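Local coordinates for uncharacterized protein YjhP (Escherichia coli, PDB 1NKV) that is of unknown function but probably acts as a methyltransferase, with a Rossmann-like domain of the kind that uses S-adenosylmethionine, at residues E150-V158 with R229-F238; K24-R33 with V182-E190. All coordinates share one frame; numbering follows the deposited sequence.

Contact 1: E150-V158 with R229-F238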
loop_
_atom_site.group_PDB
_atom_site.type_symbol
_atom_site.label_atom_id
_atom_site.label_comp_id
_atom_site.label_asym_id
_atom_site.label_seq_id
_atom_site.Cartn_x
_atom_site.Cartn_y
_atom_site.Cartn_z
ATOM N N GLU C 150 -7.530 -28.704 1.005
ATOM C CA GLU C 150 -6.353 -29.135 1.758
ATOM C C GLU C 150 -5.147 -29.192 0.858
ATOM O O GLU C 150 -4.025 -28.906 1.278
ATOM C CB GLU C 150 -6.582 -30.517 2.364
ATOM C CG GLU C 150 -6.975 -30.486 3.822
ATOM C CD GLU C 150 -8.068 -29.481 4.094
ATOM O OE1 GLU C 150 -9.131 -29.576 3.444
ATOM O OE2 GLU C 150 -7.864 -28.602 4.959
ATOM N N GLU C 151 -5.392 -29.565 -0.390
ATOM C CA GLU C 151 -4.338 -29.672 -1.390
ATOM C C GLU C 151 -3.513 -28.385 -1.426
ATOM O O GLU C 151 -2.299 -28.410 -1.220
ATOM C CB GLU C 151 -4.966 -29.940 -2.759
ATOM C CG GLU C 151 -5.980 -31.080 -2.750
ATOM C CD GLU C 151 -5.363 -32.413 -2.368
ATOM O OE1 GLU C 151 -4.530 -32.922 -3.145
ATOM O OE2 GLU C 151 -5.704 -32.952 -1.291
ATOM N N ILE C 152 -4.190 -27.267 -1.674
ATOM C CA ILE C 152 -3.544 -25.962 -1.742
ATOM C C ILE C 152 -2.909 -25.585 -0.406
ATOM O O ILE C 152 -1.826 -24.996 -0.361
ATOM C CB ILE C 152 -4.559 -24.881 -2.134
ATOM C CG1 ILE C 152 -5.221 -25.263 -3.456
ATOM C CG2 ILE C 152 -3.868 -23.531 -2.255
ATOM C CD1 ILE C 152 -6.357 -24.356 -3.852
ATOM N N ALA C 153 -3.590 -25.927 0.683
ATOM C CA ALA C 153 -3.084 -25.628 2.017
ATOM C C ALA C 153 -1.782 -26.381 2.276
ATOM O O ALA C 153 -0.777 -25.785 2.661
ATOM C CB ALA C 153 -4.119 -25.999 3.059
ATOM N N GLN C 154 -1.803 -27.691 2.042
ATOM C CA GLN C 154 -0.630 -28.541 2.254
ATOM C C GLN C 154 0.559 -28.071 1.421
ATOM O O GLN C 154 1.719 -28.295 1.780
ATOM C CB GLN C 154 -0.970 -29.992 1.909
ATOM C CG GLN C 154 -2.059 -30.585 2.792
ATOM C CD GLN C 154 -2.603 -31.902 2.264
ATOM O OE1 GLN C 154 -3.478 -32.515 2.882
ATOM N NE2 GLN C 154 -2.091 -32.342 1.115
ATOM N N ALA C 155 0.250 -27.418 0.305
ATOM C CA ALA C 155 1.261 -26.890 -0.595
ATOM C C ALA C 155 1.894 -25.662 0.037
ATOM O O ALA C 155 3.111 -25.476 -0.023
ATOM C CB ALA C 155 0.628 -26.519 -1.929
ATOM N N CYS C 156 1.061 -24.821 0.643
ATOM C CA CYS C 156 1.537 -23.598 1.290
ATOM C C CYS C 156 2.501 -23.903 2.425
ATOM O O CYS C 156 3.271 -23.038 2.846
ATOM C CB CYS C 156 0.364 -22.799 1.860
ATOM S SG CYS C 156 -0.739 -22.058 0.660
ATOM N N GLY C 157 2.449 -25.139 2.917
ATOM C CA GLY C 157 3.307 -25.543 4.017
ATOM C C GLY C 157 2.496 -25.640 5.295
ATOM O O GLY C 157 2.949 -25.233 6.369
ATOM N N VAL C 158 1.286 -26.181 5.176
ATOM C CA VAL C 158 0.386 -26.326 6.327
ATOM C C VAL C 158 -0.435 -27.622 6.262
ATOM O O VAL C 158 -0.993 -27.950 5.229
ATOM C CB VAL C 158 -0.571 -25.101 6.425
ATOM C CG1 VAL C 158 -1.726 -25.412 7.349
ATOM C CG2 VAL C 158 0.198 -23.879 6.933
ATOM N N ARG C 229 6.748 -21.631 -4.779
ATOM C CA ARG C 229 5.752 -21.940 -3.760
ATOM C C ARG C 229 5.027 -20.708 -3.249
ATOM O O ARG C 229 3.854 -20.775 -2.884
ATOM C CB ARG C 229 6.411 -22.666 -2.582
ATOM C CG ARG C 229 5.508 -22.910 -1.363
ATOM C CD ARG C 229 6.336 -23.493 -0.221
ATOM N NE ARG C 229 7.503 -22.647 0.030
ATOM C CZ ARG C 229 8.643 -23.050 0.577
ATOM N NH1 ARG C 229 8.806 -24.312 0.953
ATOM N NH2 ARG C 229 9.631 -22.180 0.730
ATOM N N TYR C 230 5.718 -19.578 -3.229
ATOM C CA TYR C 230 5.101 -18.352 -2.748
ATOM C C TYR C 230 4.089 -17.753 -3.714
ATOM O O TYR C 230 2.920 -17.574 -3.358
ATOM C CB TYR C 230 6.176 -17.325 -2.427
ATOM C CG TYR C 230 5.633 -15.982 -2.014
ATOM C CD1 TYR C 230 4.808 -15.848 -0.894
ATOM C CD2 TYR C 230 5.988 -14.825 -2.726
ATOM C CE1 TYR C 230 4.357 -14.591 -0.484
ATOM C CE2 TYR C 230 5.543 -13.568 -2.330
ATOM C CZ TYR C 230 4.734 -13.457 -1.205
ATOM O OH TYR C 230 4.345 -12.214 -0.782
ATOM N N VAL C 231 4.525 -17.452 -4.934
ATOM C CA VAL C 231 3.643 -16.833 -5.929
ATOM C C VAL C 231 2.460 -17.690 -6.337
ATOM O O VAL C 231 1.386 -17.160 -6.633
ATOM C CB VAL C 231 4.423 -16.428 -7.228
ATOM C CG1 VAL C 231 5.570 -15.497 -6.873
ATOM C CG2 VAL C 231 4.929 -17.671 -7.976
ATOM N N THR C 232 2.662 -19.006 -6.347
ATOM C CA THR C 232 1.625 -19.951 -6.728
ATOM C C THR C 232 0.537 -20.092 -5.668
ATOM O O THR C 232 -0.628 -20.150 -6.015
ATOM C CB THR C 232 2.221 -21.352 -7.029
ATOM O OG1 THR C 232 3.376 -21.212 -7.868
ATOM C CG2 THR C 232 1.215 -22.227 -7.745
ATOM N N TYR C 233 0.870 -20.149 -4.384
ATOM C CA TYR C 233 -0.235 -20.274 -3.418
ATOM C C TYR C 233 -0.227 -19.296 -2.263
ATOM O O TYR C 233 -1.135 -18.479 -2.112
ATOM C CB TYR C 233 -0.309 -21.683 -2.834
ATOM C CG TYR C 233 0.089 -22.772 -3.787
ATOM C CD1 TYR C 233 1.435 -23.106 -3.957
ATOM C CD2 TYR C 233 -0.872 -23.477 -4.514
ATOM C CE1 TYR C 233 1.821 -24.117 -4.824
ATOM C CE2 TYR C 233 -0.501 -24.492 -5.388
ATOM C CZ TYR C 233 0.849 -24.806 -5.536
ATOM O OH TYR C 233 1.235 -25.812 -6.390
ATOM N N ALA C 234 0.812 -19.416 -1.455
ATOM C CA ALA C 234 1.016 -18.613 -0.274
ATOM C C ALA C 234 0.678 -17.128 -0.357
ATOM O O ALA C 234 -0.032 -16.588 0.495
ATOM C CB ALA C 234 2.453 -18.776 0.187
ATOM N N ARG C 235 1.201 -16.465 -1.377
ATOM C CA ARG C 235 0.999 -15.036 -1.511
ATOM C C ARG C 235 -0.426 -14.599 -1.309
ATOM O O ARG C 235 -0.689 -13.630 -0.610
ATOM C CB ARG C 235 1.485 -14.545 -2.871
ATOM C CG ARG C 235 1.347 -13.032 -3.029
ATOM C CD ARG C 235 2.160 -12.525 -4.190
ATOM N NE ARG C 235 2.493 -11.108 -4.056
ATOM C CZ ARG C 235 1.721 -10.116 -4.473
ATOM N NH1 ARG C 235 0.561 -10.367 -5.059
ATOM N NH2 ARG C 235 2.103 -8.866 -4.308
ATOM N N GLU C 236 -1.354 -15.326 -1.908
ATOM C CA GLU C 236 -2.745 -14.941 -1.807
ATOM C C GLU C 236 -3.457 -15.498 -0.573
ATOM O O GLU C 236 -4.440 -14.935 -0.112
ATOM C CB GLU C 236 -3.469 -15.385 -3.075
ATOM C CG GLU C 236 -4.656 -14.526 -3.404
ATOM C CD GLU C 236 -4.259 -13.203 -4.019
ATOM O OE1 GLU C 236 -5.117 -12.289 -4.058
ATOM O OE2 GLU C 236 -3.100 -13.073 -4.477
ATOM N N CYS C 237 -2.935 -16.588 -0.036
ATOM C CA CYS C 237 -3.527 -17.259 1.109
ATOM C C CYS C 237 -3.126 -16.728 2.480
ATOM O O CYS C 237 -3.972 -16.261 3.254
ATOM C CB CYS C 237 -3.186 -18.738 1.014
ATOM S SG CYS C 237 -3.845 -19.444 -0.481
ATOM N N PHE C 238 -1.830 -16.830 2.770
ATOM C CA PHE C 238 -1.263 -16.381 4.033
ATOM C C PHE C 238 -1.600 -14.932 4.330
ATOM O O PHE C 238 -1.493 -14.072 3.454
ATOM C CB PHE C 238 0.261 -16.541 4.018
ATOM C CG PHE C 238 0.728 -17.965 3.931
ATOM C CD1 PHE C 238 -0.166 -19.015 4.086
ATOM C CD2 PHE C 238 2.069 -18.253 3.705
ATOM C CE1 PHE C 238 0.264 -20.328 4.015
ATOM C CE2 PHE C 238 2.512 -19.570 3.633
ATOM C CZ PHE C 238 1.609 -20.605 3.788
#

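Contact 2: K24-R33 with V182-E190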
loop_
_atom_site.group_PDB
_atom_site.type_symbol
_atom_site.label_atom_id
_atom_site.label_comp_id
_atom_site.label_asym_id
_atom_site.label_seq_id
_atom_site.Cartn_x
_atom_site.Cartn_y
_atom_site.Cartn_z
ATOM N N LYS C 24 4.190 0.105 9.272
ATOM C CA LYS C 24 3.139 -0.612 9.989
ATOM C C LYS C 24 3.261 -0.482 11.510
ATOM O O LYS C 24 2.285 -0.136 12.174
ATOM C CB LYS C 24 3.135 -2.081 9.570
ATOM C CG LYS C 24 2.479 -2.314 8.227
ATOM C CD LYS C 24 1.019 -1.857 8.260
ATOM C CE LYS C 24 0.428 -1.800 6.868
ATOM N NZ LYS C 24 0.739 -3.046 6.140
ATOM N N TYR C 25 4.443 -0.761 12.062
ATOM C CA TYR C 25 4.661 -0.613 13.500
ATOM C C TYR C 25 4.409 0.869 13.876
ATOM O O TYR C 25 3.764 1.172 14.885
ATOM C CB TYR C 25 6.095 -1.018 13.885
ATOM C CG TYR C 25 6.323 -2.515 14.068
ATOM C CD1 TYR C 25 5.732 -3.209 15.123
ATOM C CD2 TYR C 25 7.116 -3.238 13.175
ATOM C CE1 TYR C 25 5.916 -4.584 15.285
ATOM C CE2 TYR C 25 7.308 -4.619 13.326
ATOM C CZ TYR C 25 6.699 -5.286 14.384
ATOM O OH TYR C 25 6.834 -6.651 14.522
ATOM N N ALA C 26 4.902 1.783 13.045
ATOM C CA ALA C 26 4.727 3.212 13.270
ATOM C C ALA C 26 3.245 3.546 13.351
ATOM O O ALA C 26 2.802 4.294 14.232
ATOM C CB ALA C 26 5.360 4.005 12.152
ATOM N N THR C 27 2.477 3.002 12.416
ATOM C CA THR C 27 1.048 3.252 12.408
ATOM C C THR C 27 0.412 2.662 13.655
ATOM O O THR C 27 -0.406 3.315 14.308
ATOM C CB THR C 27 0.375 2.635 11.177
ATOM O OG1 THR C 27 0.728 3.391 10.013
ATOM C CG2 THR C 27 -1.120 2.642 11.343
ATOM N N LEU C 28 0.809 1.438 13.991
ATOM C CA LEU C 28 0.260 0.758 15.158
ATOM C C LEU C 28 0.240 1.653 16.375
ATOM O O LEU C 28 -0.818 1.921 16.946
ATOM C CB LEU C 28 1.064 -0.495 15.509
ATOM C CG LEU C 28 0.225 -1.673 16.043
ATOM C CD1 LEU C 28 1.146 -2.575 16.860
ATOM C CD2 LEU C 28 -0.948 -1.229 16.871
ATOM N N GLY C 29 1.425 2.097 16.777
ATOM C CA GLY C 29 1.528 2.955 17.938
ATOM C C GLY C 29 0.745 4.238 17.793
ATOM O O GLY C 29 0.410 4.862 18.788
ATOM N N ARG C 30 0.435 4.631 16.564
ATOM C CA ARG C 30 -0.300 5.864 16.335
ATOM C C ARG C 30 -1.780 5.662 16.605
ATOM O O ARG C 30 -2.395 6.434 17.340
ATOM C CB ARG C 30 -0.108 6.337 14.889
ATOM C CG ARG C 30 -0.405 7.826 14.624
ATOM C CD ARG C 30 -0.561 8.123 13.117
ATOM N NE ARG C 30 0.554 7.601 12.323
ATOM C CZ ARG C 30 0.423 6.832 11.243
ATOM N NH1 ARG C 30 -0.793 6.494 10.816
ATOM N NH2 ARG C 30 1.507 6.390 10.603
ATOM N N VAL C 31 -2.353 4.624 16.008
ATOM C CA VAL C 31 -3.775 4.363 16.178
ATOM C C VAL C 31 -4.088 4.021 17.627
ATOM O O VAL C 31 -5.208 4.198 18.092
ATOM C CB VAL C 31 -4.271 3.226 15.233
ATOM C CG1 VAL C 31 -4.081 3.641 13.793
ATOM C CG2 VAL C 31 -3.537 1.932 15.517
ATOM N N LEU C 32 -3.083 3.543 18.345
ATOM C CA LEU C 32 -3.267 3.187 19.738
ATOM C C LEU C 32 -3.525 4.427 20.584
ATOM O O LEU C 32 -3.944 4.325 21.737
ATOM C CB LEU C 32 -2.033 2.436 20.245
ATOM C CG LEU C 32 -2.229 0.942 20.493
ATOM C CD1 LEU C 32 -2.996 0.289 19.367
ATOM C CD2 LEU C 32 -0.877 0.303 20.682
ATOM N N ARG C 33 -3.283 5.598 19.997
ATOM C CA ARG C 33 -3.471 6.877 20.679
ATOM C C ARG C 33 -2.998 6.828 22.133
ATOM O O ARG C 33 -3.736 7.170 23.051
ATOM C CB ARG C 33 -4.945 7.303 20.608
ATOM C CG ARG C 33 -5.361 7.910 19.262
ATOM C CD ARG C 33 -6.280 7.000 18.434
ATOM N NE ARG C 33 -7.669 7.043 18.881
ATOM C CZ ARG C 33 -8.662 6.330 18.354
ATOM N NH1 ARG C 33 -8.427 5.501 17.341
ATOM N NH2 ARG C 33 -9.898 6.448 18.845
ATOM N N VAL C 182 -10.542 -3.574 19.641
ATOM C CA VAL C 182 -10.727 -2.147 19.402
ATOM C C VAL C 182 -9.734 -1.517 18.426
ATOM O O VAL C 182 -9.663 -0.290 18.282
ATOM C CB VAL C 182 -10.669 -1.374 20.733
ATOM C CG1 VAL C 182 -11.668 -1.978 21.684
ATOM C CG2 VAL C 182 -9.258 -1.427 21.332
ATOM N N GLU C 183 -8.959 -2.358 17.760
ATOM C CA GLU C 183 -8.010 -1.860 16.802
ATOM C C GLU C 183 -7.484 -2.995 15.960
ATOM O O GLU C 183 -7.497 -4.149 16.383
ATOM C CB GLU C 183 -6.860 -1.181 17.502
ATOM C CG GLU C 183 -6.093 -0.309 16.567
ATOM C CD GLU C 183 -6.928 0.858 16.120
ATOM O OE1 GLU C 183 -7.394 1.585 17.019
ATOM O OE2 GLU C 183 -7.118 1.055 14.891
HETATM N N MSE C 184 -6.980 -2.668 14.779
HETATM C CA MSE C 184 -6.498 -3.718 13.909
HETATM C C MSE C 184 -5.616 -3.201 12.784
HETATM O O MSE C 184 -6.025 -2.363 11.983
HETATM C CB MSE C 184 -7.706 -4.454 13.340
HETATM C CG MSE C 184 -7.420 -5.642 12.466
HETATM SE SE MSE C 184 -9.099 -6.265 11.707
HETATM C CE MSE C 184 -9.274 -4.937 10.307
ATOM N N VAL C 185 -4.395 -3.707 12.735
ATOM C CA VAL C 185 -3.477 -3.318 11.699
ATOM C C VAL C 185 -3.059 -4.593 10.984
ATOM O O VAL C 185 -2.326 -5.417 11.527
ATOM C CB VAL C 185 -2.263 -2.598 12.296
ATOM C CG1 VAL C 185 -1.261 -2.266 11.206
ATOM C CG2 VAL C 185 -2.721 -1.321 13.013
ATOM N N LEU C 186 -3.545 -4.761 9.758
ATOM C CA LEU C 186 -3.244 -5.949 8.957
ATOM C C LEU C 186 -2.135 -5.706 7.946
ATOM O O LEU C 186 -2.021 -4.616 7.407
ATOM C CB LEU C 186 -4.501 -6.352 8.216
ATOM C CG LEU C 186 -5.681 -6.505 9.154
ATOM C CD1 LEU C 186 -6.973 -6.517 8.367
ATOM C CD2 LEU C 186 -5.493 -7.770 9.956
ATOM N N ALA C 187 -1.327 -6.718 7.662
ATOM C CA ALA C 187 -0.246 -6.532 6.687
ATOM C C ALA C 187 -0.804 -6.636 5.265
ATOM O O ALA C 187 -1.909 -7.142 5.078
ATOM C CB ALA C 187 0.850 -7.584 6.904
ATOM N N ASP C 188 -0.054 -6.152 4.272
ATOM C CA ASP C 188 -0.482 -6.242 2.870
ATOM C C ASP C 188 0.526 -7.001 2.002
ATOM O O ASP C 188 1.660 -7.216 2.419
ATOM C CB ASP C 188 -0.724 -4.850 2.255
ATOM C CG ASP C 188 0.411 -3.877 2.518
ATOM O OD1 ASP C 188 1.586 -4.287 2.462
ATOM O OD2 ASP C 188 0.119 -2.688 2.763
ATOM N N GLN C 189 0.092 -7.412 0.808
ATOM C CA GLN C 189 0.939 -8.133 -0.149
ATOM C C GLN C 189 2.372 -7.586 -0.115
ATOM O O GLN C 189 3.347 -8.334 0.006
ATOM C CB GLN C 189 0.423 -7.943 -1.566
ATOM C CG GLN C 189 -1.047 -8.186 -1.789
ATOM C CD GLN C 189 -1.328 -9.631 -2.103
ATOM O OE1 GLN C 189 -2.216 -9.953 -2.895
ATOM N NE2 GLN C 189 -0.567 -10.520 -1.473
ATOM N N GLU C 190 2.484 -6.267 -0.251
ATOM C CA GLU C 190 3.781 -5.601 -0.242
ATOM C C GLU C 190 4.568 -6.029 0.983
ATOM O O GLU C 190 5.709 -6.478 0.871
ATOM C CB GLU C 190 3.599 -4.079 -0.245
ATOM C CG GLU C 190 4.843 -3.264 0.096
ATOM C CD GLU C 190 6.017 -3.477 -0.860
ATOM O OE1 GLU C 190 5.790 -3.873 -2.029
ATOM O OE2 GLU C 190 7.175 -3.218 -0.444
HETATM O O HOH W 1 2.879 -5.456 5.929
#

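Contact 1: E150-V158 with R229-F238
Ala-155 sets its methyl group squarely over one face of the Tyr-233 ring. CB lies 3.9 Å from the ring centroid and only 7° off the normal, a CH-pi contact. On the opposite face Thr-232 CG2 sits off-centre, toward the rim. Ile-152 meets the same ring obliquely. Its chi1 of -56° puts CG2 anti to the backbone N, which brings this branch, rather than CG1, to 3.8 Å from Tyr-233 CD2.

Sulfur contacts form the middle. Cys-156 SG lies 3.5 Å from Tyr-233 CB and 4.1 Å from Cys-237 CB. It also stands 4.6 Å from the centroid of the Phe-238 ring, an oblique sulfur-aromatic contact. The CA atoms of Cys-156 and Ala-234 are 5.3 Å apart, the nearest such pair across the contact.

Polar atoms add little. The carbonyl O of Cys-156 lies in the ring plane at the edge of Phe-238. Arg-229 passes its aliphatic CG and CD by Ala-155 O, while its guanidinium forms a salt bridge with Glu-222.

The short helix 150-156 crosses the end of helix 216-237 at -107°, with 8.8 Å between the local axes. Helix 150-156 follows strand 134-143 in the chain, and Phe-238 opens strand 238-245. This last strand runs antiparallel between strands 134-143 and 183-186, giving the 3-2-1-4-5-7-6 order typical of class I methyltransferases.

Contact 2: K24-R33 with V182-E190
Val-185 turns both methyl groups to helix 24-31, and the tightly packed part of the contact is built round it. Its CG1 lies 3.7 Å from Lys-24 CD, and the two side chains lie alongside, pointing opposite ways. Its CG2 faces Leu-28 CG and Val-31 CG2, each at 4.2 Å. The helix runs nearly antiparallel to strand 183-186, at 172°. Leu-28 also reaches Val-242 on the adjacent strand 238-245 and Leu-137 on strand 134-143.

Glu-183 continues this apolar row with its aliphatic part. CG is anti to the backbone N (chi1 -163°), and this carries it to 3.6 Å from Val-31 CG2. The chain then bends at chi2, which lays the carboxylate beside Val-31. With an alanine here, Val-31 would probably lose this aliphatic packing, and Arg-33 and Arg-194 of the third subunit a nearby negative charge.

The two ends are looser. Arg-33 is exposed, and its NH1 stays 4.1 Å from Glu-183 OE1 with the planes 73° apart. The oxygen lies well off the guanidinium plane, and the two meet as charges only. Arg-194 of the third subunit makes a long, weak ion pair with Glu-183. At the other end Lys-24 NZ forms a long salt bridge to Asp-188 OD2, 3.5 Å, whose hydrogen bond is weak, and a weak bond to Leu-186 O. A water accepts weak bonds from this NZ and from Asp-188 N.

Asp-188 OD1 caps Gly-191 N at the start of helix 189-209. The chemistry suggests an apolar seam between helix and sheet edge, with long, mainly electrostatic links at its ends.

How the contacts relate
The centres of contact 1 and contact 2 lie about 25 Å apart. Their segments alternate along the chain: 24-33, 150-158, 182-190, 229-238. Contact 2 packs a helix on strand 183-186, the outermost on its side of the sheet within this chain. Contact 1 joins two helices where strand 238-245 begins. These two strands are antiparallel neighbours in the mixed seven-stranded sheet. Helices 189-209 and 216-237 follow each other in the chain and give a second link. Gln-189 NE2 probably donates a hydrogen bond to Arg-235 O, at 3.2 Å. The C-terminal part of the chain is thereby tied both to helix 22-31 and to the segment after strand 134-143.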